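Local coordinates for protein malate dehydrogenase (Naegleria fowleri, PDB 6UM4) that probably catalyses the reversible, NAD(P)-dependent oxidation of malate to oxaloacetate, at residues Ile100-Ala105 against Phe115-Gly120; Tyr364-Gly369 against Ala402-Leu407. All coordinates share one frame; numbering follows the deposited sequence.

Interaction 1: Ile100-Ala105 against Phe115-Gly120; sequences ITVSGA and FRIANG
Ile-117 reaches from helix 108-118 onto Ile-100 and Val-102 of strand 98-102, and its two branches meet them very unequally. The close meeting is with Ile-100: CD1 of Ile-100 lies 3.5 Å from CG2 of Ile-117, tighter than two methyl groups usually sit. The two side chains run past each other in opposite directions, so the touch is made alongside rather than head on. The CG2 methyl of Ile-117 lies anti to the backbone N (chi1 -65°); CG1, beside that N, extends (chi2 169°) and takes CD1 off at a wide angle from CG2, to Val-102. That second touch is slack, with CG2 of Val-102 at 4.4 Å from CD1 of Ile-117. No hydrogen bond crosses the contact, and only about 108 Å² of surface is buried between the segments, even though all three residues lie inside the protein. Strand and helix here open the beta-alpha-beta unit completed by strand 129-134, the first unit of the Rossmann-type nucleotide-binding domain; the turn that leaves the strand through Gly-104, whose phi is positive, is consistent with the glycine-rich dinucleotide-binding loop of this family. Val-102 also packs on Leu-113 and Leu-114 of the same helix, so the strand is covered one turn further back as well. Arg-116 and Asn-119, which do not touch the strand, are held by polar partners instead. Arg-116 forms salt bridges with Glu-121 and Asp-337, while Asn-119, partly exposed on the looser side, takes the backbone N-H of Glu-121 on its OD1 and makes a weak hydrogen bond from ND2 to Glu-121 of the second subunit. Gly-120 is the first residue to leave helical backbone angles, with positive phi, its N bonded to Ile-117 O at 3.0 Å.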
# COMPACT_ATOMS: atom_id res chain seq x y z
N ILE A 100 15.17 -3.37 -8.95
CA ILE A 100 14.09 -4.34 -8.81
C ILE A 100 13.24 -4.31 -10.08
O ILE A 100 12.68 -3.27 -10.43
CB ILE A 100 13.20 -4.05 -7.59
CG1 ILE A 100 14.03 -3.82 -6.33
CG2 ILE A 100 12.22 -5.20 -7.36
CD1 ILE A 100 13.37 -2.79 -5.38
N THR A 101 13.11 -5.45 -10.74
CA THR A 101 12.23 -5.58 -11.91
C THR A 101 10.88 -6.14 -11.48
O THR A 101 10.82 -7.17 -10.81
CB THR A 101 12.85 -6.49 -12.97
OG1 THR A 101 14.16 -6.00 -13.30
CG2 THR A 101 12.00 -6.52 -14.23
N VAL A 102 9.79 -5.49 -11.89
CA VAL A 102 8.44 -5.95 -11.56
C VAL A 102 7.67 -6.07 -12.87
O VAL A 102 7.54 -5.08 -13.61
CB VAL A 102 7.71 -5.02 -10.58
CG1 VAL A 102 6.31 -5.56 -10.29
CG2 VAL A 102 8.50 -4.86 -9.28
N SER A 103 7.17 -7.27 -13.16
CA SER A 103 6.31 -7.48 -14.31
C SER A 103 4.85 -7.27 -13.89
O SER A 103 4.54 -7.07 -12.72
CB SER A 103 6.54 -8.88 -14.90
OG SER A 103 6.06 -9.87 -14.01
N GLY A 104 3.96 -7.28 -14.88
CA GLY A 104 2.56 -6.99 -14.59
C GLY A 104 2.36 -5.71 -13.81
O GLY A 104 1.46 -5.63 -12.96
N ALA A 105 3.18 -4.70 -14.09
CA ALA A 105 3.29 -3.52 -13.23
C ALA A 105 2.07 -2.60 -13.27
O ALA A 105 2.01 -1.65 -12.49
CB ALA A 105 4.55 -2.73 -13.58
N PHE A 115 4.31 0.91 -4.10
CA PHE A 115 4.44 1.95 -3.08
C PHE A 115 5.08 1.41 -1.81
O PHE A 115 5.80 2.15 -1.12
CB PHE A 115 3.07 2.60 -2.76
CG PHE A 115 2.59 3.59 -3.79
CD1 PHE A 115 2.74 4.95 -3.59
CD2 PHE A 115 2.01 3.16 -4.98
CE1 PHE A 115 2.31 5.86 -4.54
CE2 PHE A 115 1.59 4.04 -5.93
CZ PHE A 115 1.74 5.41 -5.72
N ARG A 116 4.88 0.13 -1.50
CA ARG A 116 5.50 -0.49 -0.33
C ARG A 116 6.89 -1.03 -0.65
O ARG A 116 7.56 -1.57 0.23
CB ARG A 116 4.59 -1.61 0.23
CG ARG A 116 3.25 -1.03 0.72
CD ARG A 116 2.30 -2.10 1.23
NE ARG A 116 2.80 -2.65 2.48
CZ ARG A 116 2.25 -3.69 3.11
NH1 ARG A 116 1.20 -4.30 2.59
NH2 ARG A 116 2.78 -4.12 4.25
N ILE A 117 7.32 -0.88 -1.90
CA ILE A 117 8.74 -0.92 -2.21
C ILE A 117 9.35 0.48 -2.12
O ILE A 117 10.35 0.70 -1.44
CB ILE A 117 8.96 -1.54 -3.61
CG1 ILE A 117 8.52 -3.01 -3.63
CG2 ILE A 117 10.43 -1.47 -4.02
CD1 ILE A 117 8.48 -3.53 -5.04
N ALA A 118 8.71 1.45 -2.78
CA ALA A 118 9.29 2.79 -2.85
C ALA A 118 9.42 3.41 -1.47
O ALA A 118 10.31 4.24 -1.25
CB ALA A 118 8.44 3.67 -3.76
N ASN A 119 8.56 3.02 -0.52
CA ASN A 119 8.61 3.62 0.81
C ASN A 119 9.75 3.09 1.65
O ASN A 119 9.96 3.60 2.76
CB ASN A 119 7.25 3.41 1.54
CG ASN A 119 6.97 1.94 1.90
OD1 ASN A 119 7.68 1.05 1.44
ND2 ASN A 119 5.90 1.69 2.68
N GLY A 120 10.50 2.11 1.15
CA GLY A 120 11.57 1.49 1.90
C GLY A 120 11.16 0.30 2.76
O GLY A 120 12.02 -0.26 3.46

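Interaction 2: Tyr364-Gly369 against Ala402-Leu407; sequences YGIPRG and ASVKEL
The puckered pyrrolidine ring of Pro-367 turns its CG-CD edge to the helix, and one methyl of Val-404 sits against that bond. CG1 of Val-404 is 3.6 Å from CD of Pro-367 and 3.7 Å from CG of Pro-367, so it straddles the two ring carbons instead of choosing one. The aromatic ring of the segment, the phenol of Tyr-364, takes no part in meeting the helix: it packs edge-to-face with Trp-277, and its hydroxyl is hydrogen-bonded with Ile-387 O and Leu-390 N. Val-404 divides its two methyls between neighbouring residues of the loop. With chi1 at 163°, CG1 stands opposite the backbone N and reaches Pro-367, while CG2 is turned to Ile-366, whose own CG2 methyl it meets at a looser 4.2 Å. The nearest pair of CA atoms is also here: CA of Ile-366 and CA of Val-404 are 7.5 Å apart.

Segment 364-369 belongs to the loop between antiparallel strands 353-359 and 371-380, and the contact lays this loop on helix 394-414, the last helix of the modelled chain, in the alpha/beta C-terminal domain. Ile-366 and Leu-407 both pack on Cys-372, so loop and helix share a partner in strand 371-380. Polar ties lie around the apolar patch: Gly-369 O accepts a hydrogen bond from NZ of Lys-411, further along the helix, and Ser-360 OG is bonded to Pro-367 O. Within the patch itself no hydrogen bond or charge pair passes from segment to segment; loop and helix meet there purely through aliphatic carbon, so the contact probably rests on shape and on burial of apolar surface, while the hydrogen bonds nearby are made by other residues and by backbone atoms.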
# COMPACT_ATOMS: atom_id res chain seq x y z
N TYR A 364 12.67 -33.94 3.41
CA TYR A 364 11.54 -34.77 3.85
C TYR A 364 11.14 -35.81 2.79
O TYR A 364 9.99 -36.23 2.71
CB TYR A 364 10.37 -33.88 4.28
CG TYR A 364 10.77 -33.09 5.51
CD1 TYR A 364 10.81 -33.71 6.76
CD2 TYR A 364 11.18 -31.77 5.43
CE1 TYR A 364 11.21 -33.04 7.89
CE2 TYR A 364 11.59 -31.08 6.56
CZ TYR A 364 11.60 -31.72 7.79
OH TYR A 364 12.02 -31.06 8.92
N GLY A 365 12.09 -36.21 1.95
CA GLY A 365 11.84 -37.20 0.92
C GLY A 365 11.06 -36.71 -0.27
O GLY A 365 10.67 -37.52 -1.12
N ILE A 366 10.86 -35.40 -0.39
CA ILE A 366 10.07 -34.81 -1.48
C ILE A 366 10.79 -35.02 -2.81
O ILE A 366 12.02 -34.85 -2.87
CB ILE A 366 9.82 -33.33 -1.20
CG1 ILE A 366 8.89 -33.18 0.01
CG2 ILE A 366 9.22 -32.62 -2.39
CD1 ILE A 366 8.81 -31.74 0.55
N PRO A 367 10.11 -35.44 -3.88
CA PRO A 367 10.79 -35.65 -5.16
C PRO A 367 11.52 -34.40 -5.63
O PRO A 367 11.05 -33.28 -5.46
CB PRO A 367 9.65 -36.02 -6.11
CG PRO A 367 8.58 -36.61 -5.21
CD PRO A 367 8.68 -35.82 -3.93
N ARG A 368 12.69 -34.61 -6.23
CA ARG A 368 13.53 -33.54 -6.75
C ARG A 368 12.96 -33.00 -8.06
O ARG A 368 12.18 -33.65 -8.76
CB ARG A 368 14.97 -34.05 -6.95
CG ARG A 368 15.52 -34.84 -5.74
CD ARG A 368 16.92 -35.42 -5.93
NE ARG A 368 17.98 -34.43 -5.69
CZ ARG A 368 18.81 -34.45 -4.64
NH1 ARG A 368 19.73 -33.50 -4.51
NH2 ARG A 368 18.72 -35.41 -3.73
N GLY A 369 13.36 -31.79 -8.40
CA GLY A 369 12.95 -31.22 -9.67
C GLY A 369 11.62 -30.49 -9.65
O GLY A 369 11.23 -29.92 -10.67
N ALA A 402 -0.40 -35.72 -1.64
CA ALA A 402 -1.42 -35.28 -2.59
C ALA A 402 -0.96 -34.04 -3.35
O ALA A 402 -1.24 -33.89 -4.55
CB ALA A 402 -2.73 -34.99 -1.86
N SER A 403 -0.28 -33.12 -2.67
CA SER A 403 0.13 -31.91 -3.36
C SER A 403 1.35 -32.19 -4.24
O SER A 403 1.45 -31.67 -5.35
CB SER A 403 0.41 -30.80 -2.34
OG SER A 403 0.07 -29.51 -2.86
N VAL A 404 2.26 -33.04 -3.76
CA VAL A 404 3.39 -33.46 -4.59
C VAL A 404 2.88 -34.11 -5.87
O VAL A 404 3.35 -33.80 -6.98
CB VAL A 404 4.30 -34.40 -3.79
CG1 VAL A 404 5.23 -35.18 -4.72
CG2 VAL A 404 5.10 -33.58 -2.79
N LYS A 405 1.86 -34.96 -5.75
CA LYS A 405 1.25 -35.58 -6.93
C LYS A 405 0.78 -34.52 -7.92
O LYS A 405 0.95 -34.68 -9.13
CB LYS A 405 0.10 -36.48 -6.49
CG LYS A 405 -0.53 -37.30 -7.59
CD LYS A 405 -1.59 -38.23 -6.99
CE LYS A 405 -2.17 -39.16 -8.05
NZ LYS A 405 -2.93 -38.40 -9.07
N GLU A 406 0.16 -33.45 -7.43
CA GLU A 406 -0.30 -32.42 -8.35
C GLU A 406 0.87 -31.70 -8.99
O GLU A 406 0.84 -31.40 -10.19
CB GLU A 406 -1.18 -31.42 -7.61
CG GLU A 406 -1.74 -30.38 -8.53
CD GLU A 406 -2.57 -29.38 -7.78
OE1 GLU A 406 -2.05 -28.77 -6.82
OE2 GLU A 406 -3.74 -29.22 -8.16
N LEU A 407 1.91 -31.41 -8.21
CA LEU A 407 3.09 -30.75 -8.75
C LEU A 407 3.75 -31.62 -9.82
O LEU A 407 4.18 -31.11 -10.86
CB LEU A 407 4.07 -30.46 -7.62
CG LEU A 407 3.72 -29.30 -6.67
CD1 LEU A 407 4.54 -29.36 -5.40
CD2 LEU A 407 3.94 -27.97 -7.39

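How the interactions relate
Interaction 1 and interaction 2 sit on opposite sides of the chain's centre, with their own centres 32 Å apart and their nearest atoms about 19 Å from each other. Each belongs to a different half of the enzyme: 100-105 with 115-120 to the nucleotide-binding domain, 364-369 with 402-407 to the C-terminal domain. In malate dehydrogenases the substrate is bound in the cleft between these halves, and interaction 1 is the one that leads toward the probable cofactor loop. Interaction 2 is peripheral packing within the other domain. They differ also in the dimer, since the second subunit comes up to segment 115-120 but touches neither segment of interaction 2.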